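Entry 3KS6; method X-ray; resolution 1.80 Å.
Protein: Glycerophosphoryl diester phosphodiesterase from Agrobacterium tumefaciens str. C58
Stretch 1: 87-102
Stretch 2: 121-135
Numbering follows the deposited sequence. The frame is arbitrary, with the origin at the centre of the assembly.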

# COMPACT_ATOMS: atom_id res chain seq x y z
N THR A 87 -15.79 2.52 1.59
CA THR A 87 -15.34 3.88 1.80
C THR A 87 -14.18 3.85 2.81
O THR A 87 -13.99 2.87 3.55
N LEU A 88 -13.39 4.92 2.82
CA LEU A 88 -12.32 5.04 3.80
C LEU A 88 -12.92 4.93 5.23
O LEU A 88 -12.38 4.21 6.10
N GLU A 89 -14.04 5.60 5.48
CA GLU A 89 -14.68 5.57 6.80
C GLU A 89 -15.00 4.15 7.27
O GLU A 89 -14.78 3.76 8.44
N GLU A 90 -15.57 3.37 6.36
CA GLU A 90 -15.91 1.98 6.65
C GLU A 90 -14.65 1.17 6.97
O GLU A 90 -14.67 0.34 7.88
N LEU A 91 -13.57 1.41 6.21
CA LEU A 91 -12.27 0.77 6.48
C LEU A 91 -11.75 1.16 7.86
O LEU A 91 -11.31 0.32 8.65
N CYS A 92 -11.82 2.45 8.17
CA CYS A 92 -11.35 2.94 9.47
C CYS A 92 -12.09 2.25 10.62
O CYS A 92 -11.49 1.81 11.60
N ALA A 93 -13.40 2.08 10.46
CA ALA A 93 -14.22 1.38 11.49
C ALA A 93 -13.74 -0.03 11.75
O ALA A 93 -13.82 -0.54 12.89
N LEU A 94 -13.23 -0.72 10.73
CA LEU A 94 -12.73 -2.06 10.94
C LEU A 94 -11.45 -2.10 11.80
O LEU A 94 -11.12 -3.15 12.36
N TYR A 95 -10.68 -1.02 11.80
CA TYR A 95 -9.34 -1.01 12.41
C TYR A 95 -9.27 -0.25 13.74
O TYR A 95 -8.21 -0.17 14.36
N VAL A 96 -10.42 0.25 14.19
CA VAL A 96 -10.50 1.09 15.40
C VAL A 96 -9.82 0.41 16.59
O VAL A 96 -9.02 1.06 17.28
N ASP A 97 -10.11 -0.88 16.78
CA ASP A 97 -9.58 -1.66 17.88
C ASP A 97 -8.50 -2.66 17.50
O ASP A 97 -8.13 -3.48 18.31
N SER A 98 -8.00 -2.61 16.27
CA SER A 98 -6.97 -3.53 15.84
C SER A 98 -5.60 -2.97 16.14
O SER A 98 -5.41 -1.74 16.18
N HIS A 99 -4.61 -3.85 16.34
CA HIS A 99 -3.21 -3.41 16.46
C HIS A 99 -2.57 -3.11 15.11
O HIS A 99 -1.50 -2.50 15.06
N VAL A 100 -3.23 -3.52 14.02
CA VAL A 100 -2.69 -3.35 12.64
C VAL A 100 -2.90 -1.90 12.18
O VAL A 100 -3.99 -1.36 12.34
N ASN A 101 -1.88 -1.31 11.56
CA ASN A 101 -1.91 0.07 11.14
C ASN A 101 -2.00 0.20 9.63
O ASN A 101 -2.04 -0.81 8.95
N PHE A 102 -2.08 1.43 9.14
CA PHE A 102 -2.40 1.67 7.74
C PHE A 102 -1.17 2.01 6.92
O PHE A 102 -0.31 2.77 7.39
N LEU A 121 -8.00 15.90 1.15
CA LEU A 121 -9.23 15.14 1.47
C LEU A 121 -8.94 13.88 2.27
O LEU A 121 -9.68 13.50 3.20
N VAL A 122 -7.92 13.17 1.83
CA VAL A 122 -7.56 11.92 2.49
C VAL A 122 -7.09 12.18 3.93
O VAL A 122 -7.53 11.50 4.86
N ILE A 123 -6.21 13.16 4.10
CA ILE A 123 -5.68 13.50 5.43
C ILE A 123 -6.85 13.91 6.35
O ILE A 123 -6.96 13.46 7.47
N ALA A 124 -7.79 14.71 5.82
CA ALA A 124 -8.98 15.12 6.59
C ALA A 124 -9.86 13.95 6.97
O ALA A 124 -10.36 13.87 8.09
N GLY A 125 -10.07 13.03 6.06
CA GLY A 125 -10.86 11.84 6.35
C GLY A 125 -10.21 10.97 7.39
O GLY A 125 -10.90 10.45 8.28
N LEU A 126 -8.90 10.77 7.29
CA LEU A 126 -8.20 10.00 8.30
C LEU A 126 -8.27 10.67 9.70
O LEU A 126 -8.41 9.99 10.73
N GLU A 127 -8.14 11.99 9.72
CA GLU A 127 -8.21 12.76 10.98
C GLU A 127 -9.58 12.62 11.60
O GLU A 127 -9.71 12.41 12.81
N ARG A 128 -10.60 12.68 10.77
CA ARG A 128 -11.97 12.58 11.22
C ARG A 128 -12.26 11.28 11.95
O ARG A 128 -13.05 11.26 12.90
N HIS A 129 -11.61 10.20 11.53
CA HIS A 129 -11.83 8.88 12.10
C HIS A 129 -10.63 8.42 12.96
O HIS A 129 -10.49 7.25 13.24
N SER A 130 -9.78 9.38 13.34
CA SER A 130 -8.64 9.19 14.23
C SER A 130 -7.69 8.09 13.79
O SER A 130 -7.20 7.31 14.63
N MSE A 131 -7.42 8.02 12.49
CA MSE A 131 -6.47 7.05 11.96
C MSE A 131 -5.20 7.70 11.39
O MSE A 131 -4.28 6.96 11.02
N LEU A 132 -5.11 9.03 11.32
CA LEU A 132 -3.94 9.66 10.73
C LEU A 132 -2.66 9.25 11.42
O LEU A 132 -1.67 8.96 10.77
N GLU A 133 -2.68 9.25 12.75
CA GLU A 133 -1.49 8.92 13.54
C GLU A 133 -1.10 7.45 13.45
O GLU A 133 -0.05 7.07 13.97
N ARG A 134 -1.94 6.64 12.82
CA ARG A 134 -1.60 5.26 12.55
C ARG A 134 -1.39 4.99 11.07
O ARG A 134 -1.48 3.86 10.64
N THR A 135 -1.06 6.02 10.30
CA THR A 135 -0.94 5.85 8.85
C THR A 135 0.47 6.21 8.35
O THR A 135 1.09 7.20 8.79

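The contact between residues 87-102 and 121-135 of this phosphodiesterase is a helix-loop-strand pairing in which a small apolar core is closed at one end by an arginine that gathers backbone carbonyls, a compact example of how one long side chain can serve several acceptors at once. Helices 88-95 and 121-128 run in broadly similar directions, 38° apart, but their axes come no closer than 10.0 Å, so side chains must fill the space between them.

Leu-88 points toward the second stretch in a t,p rotamer. Its CD1 lies 4.0 Å from Leu-126 CD2, while its CD2 approaches the backbone of the other helix, 4.3 Å from Gly-125 C. The glycine matters here: an ideal CB on Gly-125 would sit only 3.4 Å from Leu-88 CD2, a tight fit. Leu-126 (m,t) leaves its backbone sideways, yet its end reaches inward, so that CD2 also meets Phe-102 CD2 at 3.8 Å, near the plane of the ring.

One turn along from Leu-88, Cys-92 (m) points toward the partner stretch and packs against two residues beyond the second helix. Its CB is 3.8 Å from His-129 CB, and its SG is 3.6 Å from CG of Met-131, which is present as selenomethionine. His-129 (chi1 m), the first residue to leave helical geometry, turns a ring face to Glu-89, whose CG lies 3.5 Å from His-129 CE1. The Glu-89 side chain is t,t, and its carboxylate oxygen OE2 also comes to 3.6 Å from His-129 CE1. Between the backbones of Cys-92 and His-129, a water donates to His-129 O at 3.2 Å and, weakly, to Cys-92 O at 2.9 Å.

Met-131 adopts an m,m,m conformation that folds its terminal methyl over the Phe-102 ring. CE stands 3.5 Å from the ring centroid and almost on the ring normal, a CH-pi contact; the same CE is 4.1 Å from Tyr-95 CB. Tyr-95 (chi1 m) starts toward the second stretch, but its end leads away, so its share of the packing is small. Phe-102 (chi1 m) and Thr-135 (m) form a parallel bridge with their side chains on the same face of the sheet. Thr-135 OG1 lies at the ring edge and donates to Met-131 O at 2.8 Å, a bond within its own stretch. The strand pairing is secured by Phe-102 N, which donates to Arg-134 O at 2.9 Å.

Arg-134 (m,t,p, chi4 -171°) has the largest area covered by the other stretch. NE donates to Asn-101 OD1 at 2.9 Å, the Asn-101 side chain (m) bringing its amide oxygen to meet it. NH2 donates to Val-100 O and to Tyr-95 O, both at 2.9 Å, and NH1 shares Tyr-95 O at 3.0 Å. A weak bond from NH1 to Val-96 O spans 3.4 Å. The guanidinium thus ties the Tyr-95 to Ser-98 turn to the segment entering the strand.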

# COMPACT_ATOMS: atom_id res chain seq x y z
CB THR A 87 -16.46 4.81 2.35
OG1 THR A 87 -16.89 4.32 3.63
CG2 THR A 87 -17.63 4.89 1.37
CB LEU A 88 -11.55 6.37 3.62
CG LEU A 88 -10.41 6.68 4.61
CD1 LEU A 88 -9.38 5.54 4.72
CD2 LEU A 88 -9.75 8.03 4.27
CB GLU A 89 -15.97 6.41 6.78
CG GLU A 89 -16.78 6.29 8.08
CD GLU A 89 -18.11 7.03 8.08
OE1 GLU A 89 -18.66 7.33 6.99
OE2 GLU A 89 -18.60 7.30 9.20
CB GLU A 90 -16.68 1.39 5.49
CG GLU A 90 -18.08 1.98 5.37
CD GLU A 90 -18.78 1.72 4.00
OE1 GLU A 90 -18.17 1.17 3.06
OE2 GLU A 90 -19.95 2.10 3.88
CB LEU A 91 -11.24 1.10 5.37
CG LEU A 91 -9.84 0.47 5.49
CD1 LEU A 91 -9.85 -1.08 5.52
CD2 LEU A 91 -8.93 0.98 4.40
CB CYS A 92 -11.53 4.45 9.55
SG CYS A 92 -10.37 5.40 8.58
CB ALA A 93 -15.68 1.37 11.08
CB LEU A 94 -12.45 -2.75 9.60
CG LEU A 94 -13.63 -3.00 8.68
CD1 LEU A 94 -13.08 -3.61 7.36
CD2 LEU A 94 -14.66 -3.94 9.39
CB TYR A 95 -8.31 -0.49 11.38
CG TYR A 95 -7.97 -1.60 10.39
CD1 TYR A 95 -8.82 -1.90 9.35
CD2 TYR A 95 -6.83 -2.36 10.54
CE1 TYR A 95 -8.55 -2.90 8.48
CE2 TYR A 95 -6.55 -3.39 9.68
CZ TYR A 95 -7.41 -3.66 8.64
OH TYR A 95 -7.15 -4.69 7.76
CB VAL A 96 -11.97 1.47 15.77
CG1 VAL A 96 -12.75 0.28 16.28
CG2 VAL A 96 -11.99 2.59 16.80
CB ASP A 97 -10.72 -2.46 18.52
CG ASP A 97 -11.76 -1.58 19.17
OD1 ASP A 97 -11.39 -0.51 19.72
OD2 ASP A 97 -12.95 -1.97 19.12
CB SER A 98 -7.11 -3.70 14.32
OG SER A 98 -6.01 -4.46 13.83
CB HIS A 99 -2.39 -4.46 17.24
CG HIS A 99 -1.79 -5.54 16.38
ND1 HIS A 99 -2.51 -6.59 15.87
CD2 HIS A 99 -0.51 -5.73 15.97
CE1 HIS A 99 -1.71 -7.39 15.18
NE2 HIS A 99 -0.49 -6.88 15.22
CB VAL A 100 -3.40 -4.34 11.70
CG1 VAL A 100 -2.94 -4.18 10.21
CG2 VAL A 100 -3.18 -5.77 12.21
CB ASN A 101 -0.72 0.78 11.71
CG ASN A 101 -0.80 0.89 13.22
OD1 ASN A 101 -1.89 0.98 13.79
ND2 ASN A 101 0.34 0.88 13.85
CB PHE A 102 -3.33 2.90 7.62
CG PHE A 102 -4.82 2.66 7.89
CD1 PHE A 102 -5.36 1.41 8.12
CD2 PHE A 102 -5.69 3.74 7.77
CE1 PHE A 102 -6.74 1.25 8.28
CE2 PHE A 102 -7.08 3.55 7.93
CZ PHE A 102 -7.57 2.29 8.20
CB LEU A 121 -9.93 14.65 0.21
CG LEU A 121 -11.25 15.14 -0.37
CD1 LEU A 121 -11.00 16.47 -1.10
CD2 LEU A 121 -11.79 13.99 -1.33
CB VAL A 122 -6.50 11.09 1.68
CG1 VAL A 122 -5.95 9.92 2.57
CG2 VAL A 122 -7.08 10.58 0.34
CB ILE A 123 -4.59 14.59 5.36
CG1 ILE A 123 -3.31 14.02 4.71
CG2 ILE A 123 -4.29 15.17 6.76
CD1 ILE A 123 -2.33 15.08 4.29
CB ALA A 124 -9.79 16.15 5.78
CB LEU A 126 -6.73 9.79 7.88
CG LEU A 126 -6.46 8.75 6.79
CD1 LEU A 126 -5.04 8.87 6.16
CD2 LEU A 126 -6.77 7.33 7.22
CB GLU A 127 -7.92 14.23 10.72
CG GLU A 127 -6.49 14.59 10.54
CD GLU A 127 -5.78 14.88 11.87
OE1 GLU A 127 -6.11 14.22 12.88
OE2 GLU A 127 -4.89 15.79 11.88
CB ARG A 128 -12.88 12.80 10.02
CG ARG A 128 -14.30 12.88 10.29
CD ARG A 128 -15.02 13.56 9.10
NE ARG A 128 -14.83 12.90 7.80
CZ ARG A 128 -14.30 13.44 6.70
NH1 ARG A 128 -13.85 14.68 6.69
NH2 ARG A 128 -14.23 12.74 5.58
CB HIS A 129 -12.17 7.88 10.98
CG HIS A 129 -13.34 8.33 10.16
ND1 HIS A 129 -14.59 8.49 10.71
CD2 HIS A 129 -13.44 8.75 8.88
CE1 HIS A 129 -15.42 8.96 9.80
NE2 HIS A 129 -14.75 9.12 8.67
CB SER A 130 -9.12 8.93 15.65
OG SER A 130 -9.92 10.01 16.11
CB MSE A 131 -7.13 6.16 10.91
CG MSE A 131 -8.19 5.23 11.46
SE MSE A 131 -7.41 3.94 12.71
CE MSE A 131 -6.17 3.03 11.54
CB LEU A 132 -4.01 11.20 10.78
CG LEU A 132 -2.91 11.96 10.02
CD1 LEU A 132 -2.86 11.55 8.55
CD2 LEU A 132 -3.09 13.48 10.17
CB GLU A 133 -1.65 9.36 15.00
CG GLU A 133 -1.83 10.89 15.15
CD GLU A 133 -0.83 11.71 14.29
OE1 GLU A 133 0.42 11.52 14.43
OE2 GLU A 133 -1.29 12.54 13.48
CB ARG A 134 -2.69 4.35 13.07
CG ARG A 134 -2.87 4.42 14.60
CD ARG A 134 -4.14 3.70 15.07
NE ARG A 134 -4.28 2.35 14.57
CZ ARG A 134 -5.37 1.60 14.70
NH1 ARG A 134 -6.44 2.07 15.34
NH2 ARG A 134 -5.39 0.39 14.18
CB THR A 135 -1.98 6.72 8.10
OG1 THR A 135 -3.28 6.31 8.48
CG2 THR A 135 -1.84 6.57 6.57
O HOH W 1 -11.26 4.11 13.37